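Long-range contact in amidase, hydantoinase/carbamoylase family (Burkholderia ambifaria, PDB 5TP4), which probably hydrolyses N-carbamoyl-L-amino acids to the free amino acids as a zinc-dependent amidase of the peptidase M20 family: residues A82-D94 against G188-E200. Sequence-based numbering, arbitrary orientation.
Sequences AQAAPVLIGSHLD and GGAVDAYFEAHIE. With ZN (zinc ion), chain P; EDO (1,2-ethanediol), chain S.
Leu88 and Tyr194 meet on one face of two neighbouring parallel strands, 87-91 and 193-199. The branched end of Leu88 fills the angle between the phenol edge and Val191: its CG lies in the ring plane, 3.9 Å from Tyr194 CD1, while CD2 also meets Val191 CG2, the two side chains crossing at about a right angle. Further along, the ring passes obliquely alongside Gly90, its CE1 and CZ beside Gly90 CA, and glycine fits here because a CB would collide with Tyr194 OH, which sits 3.3 Å from Gly90 C. On the other face Val87 CG1, anti to the backbone N (chi1 172°), presses on the ring edge of Phe195, 3.9 Å from CD1; helix 398-416 packs on this apolar face. Straight backbone bonds hold the pairing, from Leu88 N to Ala193 O and from Phe195 N to Leu88 O (2.8 Å). Ahead of Val87, the small methyls of Ala85 and Ala190 let the chains come close, and Pro86 lays its CD against Ala190 O. In the zinc-binding domain of M20 enzymes, such central parallel strands carry metal ligands at their C-terminal ends, and here the chains diverge beyond Gly90 into that site. Water bridges Gly90 O and Ala197 N. Glu196, extended beyond CG, reaches forward and across to Ser91, CG lying against Gly90 O: OE1 accepts Ser91 OG at 2.7 Å from above the carboxylate plane and OE2 accepts Tyr194 OH, so two hydroxyls help to hold the buried carboxylate; Trp134 NE1 bonds the same phenol oxygen. His92 and His198 converge on one zinc ion through NE2, at 2.5 Å and 2.4 Å, with two waters as further ligands. Imidazole suits this place because ND1 remains for a second bond: almost straight to Ile199 O in the His198 ring plane, weaker and bent from His92 to Asp94.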
loop_
_atom_site.group_PDB
_atom_site.type_symbol
_atom_site.label_atom_id
_atom_site.label_comp_id
_atom_site.label_asym_id
_atom_site.label_seq_id
_atom_site.Cartn_x
_atom_site.Cartn_y
_atom_site.Cartn_z
ATOM N N ALA B 82 57.835 3.379 15.026
ATOM C CA ALA B 82 57.770 2.980 13.624
ATOM C C ALA B 82 57.058 1.652 13.419
ATOM O O ALA B 82 56.562 1.402 12.316
ATOM C CB ALA B 82 59.173 2.897 13.019
ATOM N N GLN B 83 57.001 0.791 14.440
ATOM C CA GLN B 83 56.419 -0.534 14.261
ATOM C C GLN B 83 54.941 -0.614 14.630
ATOM O O GLN B 83 54.292 -1.599 14.264
ATOM C CB GLN B 83 57.204 -1.581 15.079
ATOM N N ALA B 84 54.394 0.383 15.324
ATOM C CA ALA B 84 53.031 0.301 15.853
ATOM C C ALA B 84 51.962 0.398 14.765
ATOM O O ALA B 84 52.097 1.136 13.785
ATOM C CB ALA B 84 52.795 1.406 16.882
ATOM N N ALA B 85 50.883 -0.360 14.955
ATOM C CA ALA B 85 49.713 -0.235 14.105
ATOM C C ALA B 85 49.046 1.122 14.336
ATOM O O ALA B 85 49.116 1.672 15.441
ATOM C CB ALA B 85 48.719 -1.353 14.405
ATOM N N PRO B 86 48.393 1.670 13.314
ATOM C CA PRO B 86 47.810 3.012 13.428
ATOM C C PRO B 86 46.485 3.027 14.181
ATOM O O PRO B 86 45.745 2.042 14.250
ATOM C CB PRO B 86 47.615 3.424 11.962
ATOM C CG PRO B 86 47.355 2.117 11.243
ATOM C CD PRO B 86 48.242 1.112 11.958
ATOM N N VAL B 87 46.202 4.199 14.734
ATOM C CA VAL B 87 44.859 4.571 15.140
ATOM C C VAL B 87 44.223 5.216 13.920
ATOM O O VAL B 87 44.781 6.163 13.353
ATOM C CB VAL B 87 44.889 5.532 16.332
ATOM C CG1 VAL B 87 43.456 6.058 16.609
ATOM C CG2 VAL B 87 45.513 4.836 17.524
ATOM N N LEU B 88 43.068 4.696 13.508
ATOM C CA LEU B 88 42.454 5.061 12.240
ATOM C C LEU B 88 41.210 5.875 12.541
ATOM O O LEU B 88 40.396 5.468 13.366
ATOM C CB LEU B 88 42.122 3.789 11.455
ATOM C CG LEU B 88 41.612 3.719 10.024
ATOM C CD1 LEU B 88 42.522 4.440 9.019
ATOM C CD2 LEU B 88 41.481 2.252 9.678
ATOM N N ILE B 89 41.087 7.029 11.887
ATOM C CA ILE B 89 39.901 7.877 11.949
ATOM C C ILE B 89 39.246 7.788 10.586
ATOM O O ILE B 89 39.882 8.122 9.586
ATOM C CB ILE B 89 40.275 9.337 12.240
ATOM C CG1 ILE B 89 40.976 9.476 13.594
ATOM C CG2 ILE B 89 39.037 10.258 12.128
ATOM C CD1 ILE B 89 41.438 10.920 13.860
ATOM N N GLY B 90 37.982 7.382 10.517
ATOM C CA GLY B 90 37.382 7.182 9.215
ATOM C C GLY B 90 35.948 7.657 9.137
ATOM O O GLY B 90 35.293 7.917 10.147
ATOM N N SER B 91 35.489 7.767 7.892
ATOM C CA SER B 91 34.079 7.814 7.523
ATOM C C SER B 91 34.055 7.692 5.998
ATOM O O SER B 91 34.818 6.882 5.450
ATOM C CB SER B 91 33.392 9.079 8.045
ATOM O OG SER B 91 31.983 8.866 8.113
ATOM N N HIS B 92 33.239 8.479 5.286
ATOM C CA HIS B 92 33.160 8.323 3.837
ATOM C C HIS B 92 32.802 9.631 3.151
ATOM O O HIS B 92 31.986 10.400 3.662
ATOM C CB HIS B 92 32.116 7.268 3.460
ATOM C CG HIS B 92 30.721 7.650 3.823
ATOM N ND1 HIS B 92 29.843 8.222 2.924
ATOM C CD2 HIS B 92 30.046 7.556 4.997
ATOM C CE1 HIS B 92 28.693 8.461 3.525
ATOM N NE2 HIS B 92 28.788 8.072 4.784
ATOM N N LEU B 93 33.378 9.841 1.965
ATOM C CA LEU B 93 33.109 11.044 1.184
ATOM C C LEU B 93 31.996 10.842 0.173
ATOM O O LEU B 93 31.430 11.831 -0.295
ATOM C CB LEU B 93 34.375 11.501 0.461
ATOM C CG LEU B 93 35.454 12.054 1.411
ATOM C CD1 LEU B 93 36.767 12.239 0.649
ATOM C CD2 LEU B 93 35.005 13.374 2.063
ATOM N N ASP B 94 31.639 9.597 -0.151
ATOM C CA ASP B 94 30.578 9.402 -1.129
ATOM C C ASP B 94 29.197 9.646 -0.503
ATOM O O ASP B 94 29.029 9.680 0.722
ATOM C CB ASP B 94 30.664 7.999 -1.760
ATOM C CG ASP B 94 30.261 6.872 -0.804
ATOM O OD1 ASP B 94 30.950 6.663 0.227
ATOM O OD2 ASP B 94 29.269 6.159 -1.120
ATOM N N GLY B 188 43.287 -4.213 3.758
ATOM C CA GLY B 188 43.460 -4.799 5.073
ATOM C C GLY B 188 44.709 -4.277 5.742
ATOM O O GLY B 188 45.388 -3.370 5.251
ATOM N N GLY B 189 45.008 -4.854 6.893
ATOM C CA GLY B 189 46.204 -4.479 7.612
ATOM C C GLY B 189 45.900 -4.206 9.067
ATOM O O GLY B 189 44.731 -4.010 9.431
ATOM N N ALA B 190 46.948 -4.169 9.890
ATOM C CA ALA B 190 46.784 -4.046 11.333
ATOM C C ALA B 190 46.272 -2.667 11.694
ATOM O O ALA B 190 46.689 -1.659 11.110
ATOM C CB ALA B 190 48.110 -4.297 12.045
ATOM N N VAL B 191 45.320 -2.620 12.629
ATOM C CA VAL B 191 44.743 -1.365 13.108
ATOM C C VAL B 191 44.661 -1.442 14.628
ATOM O O VAL B 191 44.118 -2.411 15.166
ATOM C CB VAL B 191 43.340 -1.107 12.516
ATOM C CG1 VAL B 191 42.737 0.129 13.126
ATOM C CG2 VAL B 191 43.406 -0.962 10.994
ATOM N N ASP B 192 45.187 -0.428 15.320
ATOM C CA ASP B 192 45.107 -0.429 16.783
ATOM C C ASP B 192 43.696 -0.133 17.270
ATOM O O ASP B 192 43.231 -0.732 18.250
ATOM C CB ASP B 192 46.056 0.597 17.381
ATOM C CG ASP B 192 45.988 0.621 18.897
ATOM O OD1 ASP B 192 46.487 -0.330 19.543
ATOM O OD2 ASP B 192 45.420 1.583 19.437
ATOM N N ALA B 193 43.036 0.837 16.646
ATOM C CA ALA B 193 41.688 1.240 17.022
ATOM C C ALA B 193 41.121 2.038 15.868
ATOM O O ALA B 193 41.867 2.603 15.063
ATOM C CB ALA B 193 41.659 2.079 18.305
ATOM N N TYR B 194 39.787 2.059 15.784
ATOM C CA TYR B 194 39.094 2.785 14.728
ATOM C C TYR B 194 38.093 3.708 15.392
ATOM O O TYR B 194 37.268 3.258 16.195
ATOM C CB TYR B 194 38.373 1.837 13.765
ATOM C CG TYR B 194 37.539 2.549 12.735
ATOM C CD1 TYR B 194 38.130 3.036 11.574
ATOM C CD2 TYR B 194 36.164 2.724 12.901
ATOM C CE1 TYR B 194 37.379 3.684 10.621
ATOM C CE2 TYR B 194 35.411 3.408 11.949
ATOM C CZ TYR B 194 36.041 3.869 10.816
ATOM O OH TYR B 194 35.315 4.525 9.834
ATOM N N PHE B 195 38.157 4.991 15.048
ATOM C CA PHE B 195 37.197 5.971 15.548
ATOM C C PHE B 195 36.466 6.632 14.384
ATOM O O PHE B 195 37.067 6.948 13.353
ATOM C CB PHE B 195 37.909 7.046 16.369
ATOM C CG PHE B 195 38.480 6.569 17.679
ATOM C CD1 PHE B 195 39.774 6.078 17.745
ATOM C CD2 PHE B 195 37.728 6.656 18.844
ATOM C CE1 PHE B 195 40.311 5.658 18.946
ATOM C CE2 PHE B 195 38.237 6.242 20.052
ATOM C CZ PHE B 195 39.534 5.738 20.118
ATOM N N GLU B 196 35.162 6.881 14.547
ATOM C CA GLU B 196 34.401 7.540 13.489
ATOM C C GLU B 196 33.490 8.571 14.122
ATOM O O GLU B 196 32.692 8.219 14.995
ATOM C CB GLU B 196 33.572 6.525 12.690
ATOM C CG GLU B 196 32.677 7.162 11.663
ATOM C CD GLU B 196 32.308 6.241 10.505
ATOM O OE1 GLU B 196 31.542 6.680 9.615
ATOM O OE2 GLU B 196 32.788 5.083 10.476
ATOM N N ALA B 197 33.611 9.828 13.687
ATOM C CA ALA B 197 32.649 10.847 14.083
ATOM C C ALA B 197 31.554 10.944 13.031
ATOM O O ALA B 197 31.817 10.851 11.827
ATOM C CB ALA B 197 33.359 12.190 14.280
ATOM N N HIS B 198 30.308 11.147 13.480
ATOM C CA HIS B 198 29.192 11.186 12.539
ATOM C C HIS B 198 28.043 11.976 13.147
ATOM O O HIS B 198 27.875 12.011 14.368
ATOM C CB HIS B 198 28.726 9.751 12.214
ATOM C CG HIS B 198 28.053 9.611 10.885
ATOM N ND1 HIS B 198 26.744 9.998 10.667
ATOM C CD2 HIS B 198 28.506 9.131 9.700
ATOM C CE1 HIS B 198 26.430 9.782 9.400
ATOM N NE2 HIS B 198 27.473 9.240 8.800
ATOM N N ILE B 199 27.246 12.605 12.288
ATOM C CA ILE B 199 25.988 13.155 12.788
ATOM C C ILE B 199 25.077 12.003 13.210
ATOM O O ILE B 199 25.148 10.891 12.678
ATOM C CB ILE B 199 25.301 14.068 11.752
ATOM C CG1 ILE B 199 25.012 13.337 10.422
ATOM C CG2 ILE B 199 26.126 15.334 11.518
ATOM C CD1 ILE B 199 23.999 14.063 9.547
ATOM N N GLU B 200 24.231 12.260 14.204
ATOM C CA GLU B 200 23.368 11.207 14.758
ATOM C C GLU B 200 22.465 10.551 13.713
ATOM O O GLU B 200 22.173 9.351 13.810
ATOM C CB GLU B 200 22.488 11.785 15.861
ATOM C CG GLU B 200 21.553 10.732 16.440
ATOM C CD GLU B 200 20.546 11.314 17.389
ATOM O OE1 GLU B 200 19.487 10.679 17.610
ATOM O OE2 GLU B 200 20.822 12.416 17.901
HETATM ZN ZN ZN P . 27.167 8.242 6.639
HETATM C C1 EDO S . 45.686 -0.739 7.784
HETATM O O1 EDO S . 47.060 -0.894 8.156
HETATM C C2 EDO S . 45.369 0.743 7.703
HETATM O O2 EDO S . 46.146 1.309 6.637
HETATM O O HOH W 1 35.621 10.185 11.748
HETATM O O HOH W 2 30.991 11.116 9.311
HETATM O O HOH W 3 28.238 6.294 7.648
HETATM O O HOH W 4 25.407 6.943 6.048
#